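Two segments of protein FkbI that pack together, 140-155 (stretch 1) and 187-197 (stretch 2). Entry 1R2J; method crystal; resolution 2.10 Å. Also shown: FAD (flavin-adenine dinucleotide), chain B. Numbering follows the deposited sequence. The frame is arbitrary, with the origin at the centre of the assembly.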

# COMPACT_ATOMS: atom_id res chain seq x y z
N LYS A 140 13.69 -2.16 11.28
CA LYS A 140 13.01 -1.98 10.01
C LYS A 140 12.82 -0.49 9.82
O LYS A 140 12.76 0.26 10.81
N VAL A 141 12.71 -0.04 8.58
CA VAL A 141 12.54 1.37 8.30
C VAL A 141 11.29 1.65 7.48
O VAL A 141 10.80 0.77 6.77
N TRP A 142 10.79 2.87 7.59
CA TRP A 142 9.61 3.30 6.84
C TRP A 142 8.39 2.40 6.84
O TRP A 142 7.63 2.41 5.88
N THR A 143 8.18 1.63 7.90
CA THR A 143 7.04 0.73 7.96
C THR A 143 5.71 1.49 7.95
O THR A 143 5.40 2.22 8.88
N THR A 144 4.93 1.30 6.88
CA THR A 144 3.64 1.97 6.76
C THR A 144 2.62 1.54 7.80
O THR A 144 2.49 0.35 8.10
N ALA A 145 1.89 2.51 8.34
CA ALA A 145 0.85 2.28 9.35
C ALA A 145 1.37 1.74 10.68
O ALA A 145 0.58 1.46 11.59
N ALA A 146 2.68 1.58 10.80
CA ALA A 146 3.26 1.05 12.04
C ALA A 146 2.88 1.86 13.28
O ALA A 146 2.76 1.31 14.37
N ALA A 147 2.69 3.16 13.11
CA ALA A 147 2.33 4.03 14.23
C ALA A 147 0.92 3.74 14.75
O ALA A 147 0.54 4.22 15.82
N TYR A 148 0.15 2.96 13.99
CA TYR A 148 -1.22 2.63 14.37
C TYR A 148 -1.42 1.15 14.68
O TYR A 148 -2.38 0.77 15.34
N ALA A 149 -0.51 0.32 14.19
CA ALA A 149 -0.62 -1.12 14.33
C ALA A 149 -0.59 -1.74 15.73
O ALA A 149 0.09 -1.26 16.63
N ASP A 150 -1.36 -2.82 15.87
CA ASP A 150 -1.40 -3.60 17.10
C ASP A 150 -0.43 -4.75 16.82
O ASP A 150 0.28 -5.21 17.71
N HIS A 151 -0.41 -5.19 15.56
CA HIS A 151 0.45 -6.28 15.13
C HIS A 151 1.51 -5.83 14.13
O HIS A 151 1.22 -5.07 13.21
N LEU A 152 2.73 -6.32 14.31
CA LEU A 152 3.81 -5.99 13.40
C LEU A 152 4.28 -7.28 12.74
O LEU A 152 4.81 -8.16 13.41
N VAL A 153 4.04 -7.39 11.44
CA VAL A 153 4.43 -8.57 10.69
C VAL A 153 5.86 -8.32 10.22
O VAL A 153 6.10 -7.58 9.26
N VAL A 154 6.80 -8.95 10.91
CA VAL A 154 8.22 -8.76 10.64
C VAL A 154 8.93 -9.89 9.90
O VAL A 154 8.80 -11.07 10.25
N PHE A 155 9.70 -9.51 8.88
CA PHE A 155 10.48 -10.44 8.08
C PHE A 155 11.90 -10.45 8.62
O PHE A 155 12.39 -9.43 9.12
N ARG A 187 1.74 11.41 3.93
CA ARG A 187 2.08 11.94 5.25
C ARG A 187 1.24 11.54 6.46
O ARG A 187 1.69 11.68 7.59
N ALA A 188 0.03 11.03 6.23
CA ALA A 188 -0.82 10.62 7.34
C ALA A 188 -0.88 9.09 7.46
O ALA A 188 -1.69 8.56 8.22
N ALA A 189 -0.02 8.40 6.72
CA ALA A 189 -0.01 6.94 6.73
C ALA A 189 0.65 6.29 7.95
O ALA A 189 0.69 5.07 8.06
N GLY A 190 1.18 7.11 8.85
CA GLY A 190 1.81 6.59 10.05
C GLY A 190 3.08 5.77 9.84
O GLY A 190 3.25 4.73 10.47
N HIS A 191 3.97 6.24 8.98
CA HIS A 191 5.23 5.55 8.71
C HIS A 191 6.09 5.60 9.97
O HIS A 191 6.09 6.60 10.69
N ALA A 192 6.81 4.53 10.25
CA ALA A 192 7.67 4.52 11.43
C ALA A 192 8.71 3.42 11.34
O ALA A 192 8.47 2.37 10.75
N ASP A 193 9.89 3.68 11.91
CA ASP A 193 10.94 2.69 11.91
C ASP A 193 10.66 1.78 13.10
O ASP A 193 10.05 2.21 14.08
N LEU A 194 11.11 0.53 13.01
CA LEU A 194 10.90 -0.42 14.09
C LEU A 194 12.22 -0.82 14.73
O LEU A 194 13.14 -1.28 14.05
N HIS A 195 12.33 -0.62 16.04
CA HIS A 195 13.53 -0.99 16.76
C HIS A 195 13.19 -2.24 17.57
O HIS A 195 12.37 -2.19 18.48
N LEU A 196 13.80 -3.36 17.19
CA LEU A 196 13.54 -4.62 17.87
C LEU A 196 14.76 -5.09 18.66
O LEU A 196 15.71 -5.65 18.10
N ASP A 197 14.73 -4.87 19.97
CA ASP A 197 15.83 -5.26 20.86
C ASP A 197 15.44 -6.50 21.67
O ASP A 197 14.74 -6.39 22.68

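The antiparallel pairing of these two stretches is broken by a beta bulge, and a side chain mends the break. K140 pairs with L194 and T143 with A192, so the register slips by one between them; at the slip, D193 (chi1 m) brings its carboxylate back to the other backbone, and W142 N donates to D193 OD1 at 2.9 Å. The same oxygen lies 3.5 Å from V141 CB.

K140, T143, A192 and L194 share one face of the sheet. L194 (m, t) gives up the most surface here and is the hub of the apolar packing: its CD2 lies 3.9 Å from A146 CB and its CD1 4.0 Å from L152 CD1. T143 OG1 comes within 3.5 Å of L194 CG. A146 CB also meets A192 CB at 4.0 Å, small against small. Farther along, V154 (t) sets CG1 3.9 Å from L196 CD1, L196 being m, t. K140 (m, m, t, t) starts on this face, CB 4.0 Å from L194 CB, but its end leads away from stretch 2.

After the bulge, a type II turn from T143 to A146 faces G190. The rule at G190 is legible: phi is positive, and an ideal CB would fall 2.5 Å from Y148 CE2. The absent side chain leaves room for that ring, whose CE2 lies 3.6 Å from G190 CA, while Y148 (m) reaches on so that its OH donates to A188 O at 2.8 Å.

The flavin lies against the remaining corner. T144 (m) points its CB away from stretch 2, and its OG1 donates to FAD N5 at 2.6 Å while its N donates to FAD O4 at 2.9 Å. H191 (m) puts CE1 3.4 Å from FAD C7M. W142 (m) packs obliquely with H191, its CE3 3.8 Å from H191 CG, and FAD C8M lies over one face of the indole.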

# COMPACT_ATOMS: atom_id res chain seq x y z
CB LYS A 140 11.64 -2.69 10.00
CG LYS A 140 11.70 -4.21 10.10
CD LYS A 140 12.53 -4.82 8.98
CE LYS A 140 12.61 -6.34 9.10
NZ LYS A 140 13.48 -6.97 8.06
CB VAL A 141 13.75 1.94 7.52
CG1 VAL A 141 15.00 1.86 8.38
CG2 VAL A 141 13.93 1.17 6.21
CB TRP A 142 10.01 3.55 5.39
CG TRP A 142 10.60 4.87 5.16
CD1 TRP A 142 11.92 5.21 5.23
CD2 TRP A 142 9.90 6.07 4.84
NE1 TRP A 142 12.09 6.54 4.97
CE2 TRP A 142 10.86 7.10 4.73
CE3 TRP A 142 8.55 6.37 4.64
CZ2 TRP A 142 10.51 8.42 4.42
CZ3 TRP A 142 8.20 7.68 4.33
CH2 TRP A 142 9.18 8.69 4.22
CB THR A 143 7.10 -0.15 9.21
OG1 THR A 143 8.42 -0.69 9.34
CG2 THR A 143 6.11 -1.30 9.10
CB THR A 144 3.02 1.73 5.37
OG1 THR A 144 3.87 2.29 4.36
CG2 THR A 144 1.64 2.37 5.28
CB ALA A 145 -0.21 1.34 8.78
CB ALA A 146 4.78 0.97 11.91
CB ALA A 147 2.44 5.49 13.82
CB TYR A 148 -2.20 2.96 13.23
CG TYR A 148 -2.09 4.34 12.64
CD1 TYR A 148 -2.36 5.47 13.40
CD2 TYR A 148 -1.74 4.52 11.30
CE1 TYR A 148 -2.28 6.75 12.85
CE2 TYR A 148 -1.66 5.79 10.74
CZ TYR A 148 -1.93 6.90 11.51
OH TYR A 148 -1.86 8.15 10.96
CB ALA A 149 0.44 -1.80 13.46
CB ASP A 150 -2.79 -4.22 17.34
CG ASP A 150 -3.86 -3.18 17.59
OD1 ASP A 150 -4.62 -2.88 16.65
OD2 ASP A 150 -3.95 -2.68 18.73
CB HIS A 151 -0.38 -7.39 14.49
CG HIS A 151 -1.40 -7.99 15.41
ND1 HIS A 151 -1.07 -8.59 16.60
CD2 HIS A 151 -2.75 -8.08 15.30
CE1 HIS A 151 -2.17 -9.03 17.19
NE2 HIS A 151 -3.20 -8.73 16.42
CB LEU A 152 4.97 -5.32 14.14
CG LEU A 152 4.79 -3.86 14.60
CD1 LEU A 152 4.46 -2.98 13.40
CD2 LEU A 152 3.69 -3.76 15.62
CB VAL A 153 3.50 -8.78 9.49
CG1 VAL A 153 3.85 -10.08 8.77
CG2 VAL A 153 2.07 -8.81 9.97
CB VAL A 154 8.97 -8.50 11.97
CG1 VAL A 154 10.45 -8.27 11.73
CG2 VAL A 154 8.36 -7.30 12.66
CB PHE A 155 10.50 -10.00 6.61
CG PHE A 155 9.31 -10.45 5.81
CD1 PHE A 155 9.37 -11.60 5.04
CD2 PHE A 155 8.13 -9.73 5.84
CE1 PHE A 155 8.28 -12.02 4.29
CE2 PHE A 155 7.03 -10.14 5.09
CZ PHE A 155 7.10 -11.29 4.32
CB ARG A 187 2.17 13.47 5.16
CG ARG A 187 3.13 13.94 4.07
CD ARG A 187 3.43 15.42 4.17
NE ARG A 187 2.26 16.25 3.90
CZ ARG A 187 2.29 17.58 3.83
NH1 ARG A 187 3.44 18.21 4.02
NH2 ARG A 187 1.20 18.26 3.55
CB ALA A 188 -2.22 11.19 7.17
CB ALA A 189 0.63 6.42 5.46
CB HIS A 191 6.00 6.26 7.59
CG HIS A 191 5.17 6.58 6.39
ND1 HIS A 191 4.72 5.61 5.52
CD2 HIS A 191 4.65 7.75 5.96
CE1 HIS A 191 3.96 6.17 4.60
NE2 HIS A 191 3.90 7.47 4.84
CB ALA A 192 6.81 4.33 12.68
CB ASP A 193 12.32 3.34 12.08
CG ASP A 193 12.66 4.31 10.96
OD1 ASP A 193 12.17 4.12 9.82
OD2 ASP A 193 13.43 5.26 11.21
CB LEU A 194 10.20 -1.68 13.55
CG LEU A 194 8.91 -1.48 12.76
CD1 LEU A 194 8.35 -2.83 12.34
CD2 LEU A 194 7.90 -0.72 13.61
CB HIS A 195 13.95 0.15 17.69
CG HIS A 195 14.14 1.45 16.98
ND1 HIS A 195 15.19 1.69 16.13
CD2 HIS A 195 13.39 2.58 16.98
CE1 HIS A 195 15.09 2.91 15.63
NE2 HIS A 195 14.00 3.47 16.14
CB LEU A 196 13.15 -5.69 16.84
CG LEU A 196 11.95 -5.37 15.95
CD1 LEU A 196 11.81 -6.47 14.90
CD2 LEU A 196 10.69 -5.26 16.78
CB ASP A 197 16.17 -4.08 21.78
CG ASP A 197 17.21 -4.44 22.83
OD1 ASP A 197 18.19 -5.14 22.49
OD2 ASP A 197 17.06 -4.00 23.99
PA FAD B . 17.65 2.02 -2.85
O1A FAD B . 16.84 0.81 -2.76
O2A FAD B . 18.65 2.66 -1.93
O5B FAD B . 17.14 3.14 -3.75
C5B FAD B . 17.81 2.94 -4.93
C4B FAD B . 17.52 3.83 -6.09
O4B FAD B . 18.44 3.05 -6.93
C3B FAD B . 16.15 3.53 -6.58
O3B FAD B . 15.74 4.55 -7.43
C2B FAD B . 16.27 2.26 -7.28
O2B FAD B . 15.31 1.89 -8.30
C1B FAD B . 17.72 2.26 -7.84
N9A FAD B . 18.27 0.94 -7.85
C8A FAD B . 18.67 0.08 -6.79
N7A FAD B . 19.13 -1.08 -7.17
C5A FAD B . 19.06 -1.04 -8.55
C6A FAD B . 19.41 -1.96 -9.54
N6A FAD B . 19.93 -3.17 -9.27
N1A FAD B . 19.20 -1.60 -10.86
C2A FAD B . 18.68 -0.39 -11.17
N3A FAD B . 18.31 0.60 -10.25
C4A FAD B . 18.56 0.12 -8.94
N1 FAD B . 9.13 -0.79 3.34
C2 FAD B . 8.56 -1.83 4.06
O2 FAD B . 9.19 -2.87 4.33
N3 FAD B . 7.25 -1.72 4.51
C4 FAD B . 6.42 -0.59 4.30
O4 FAD B . 5.24 -0.58 4.75
C4X FAD B . 7.01 0.44 3.60
N5 FAD B . 6.18 1.63 3.39
C5X FAD B . 6.75 2.72 2.71
C6 FAD B . 6.02 3.92 2.48
C7 FAD B . 6.56 5.07 1.84
C7M FAD B . 5.71 6.32 1.65
C8 FAD B . 7.92 5.02 1.40
C8M FAD B . 8.63 6.17 0.73
C9 FAD B . 8.65 3.87 1.58
C9A FAD B . 8.10 2.70 2.20
N10 FAD B . 8.87 1.44 2.42
C10 FAD B . 8.36 0.34 3.12
C1' FAD B . 10.11 1.58 1.80
C2' FAD B . 10.07 1.06 0.25
O2' FAD B . 10.25 -0.37 0.48
C3' FAD B . 11.28 1.56 -0.31
O3' FAD B . 10.94 2.59 -1.27
C4' FAD B . 12.42 0.86 -1.09
O4' FAD B . 12.97 -0.34 -0.62
C5' FAD B . 13.34 1.97 -0.93
O5' FAD B . 14.68 1.60 -0.77
P FAD B . 15.69 2.82 -0.41
O1P FAD B . 16.02 1.57 0.08
O2P FAD B . 17.09 3.25 0.11
O3P FAD B . 16.72 2.52 -1.63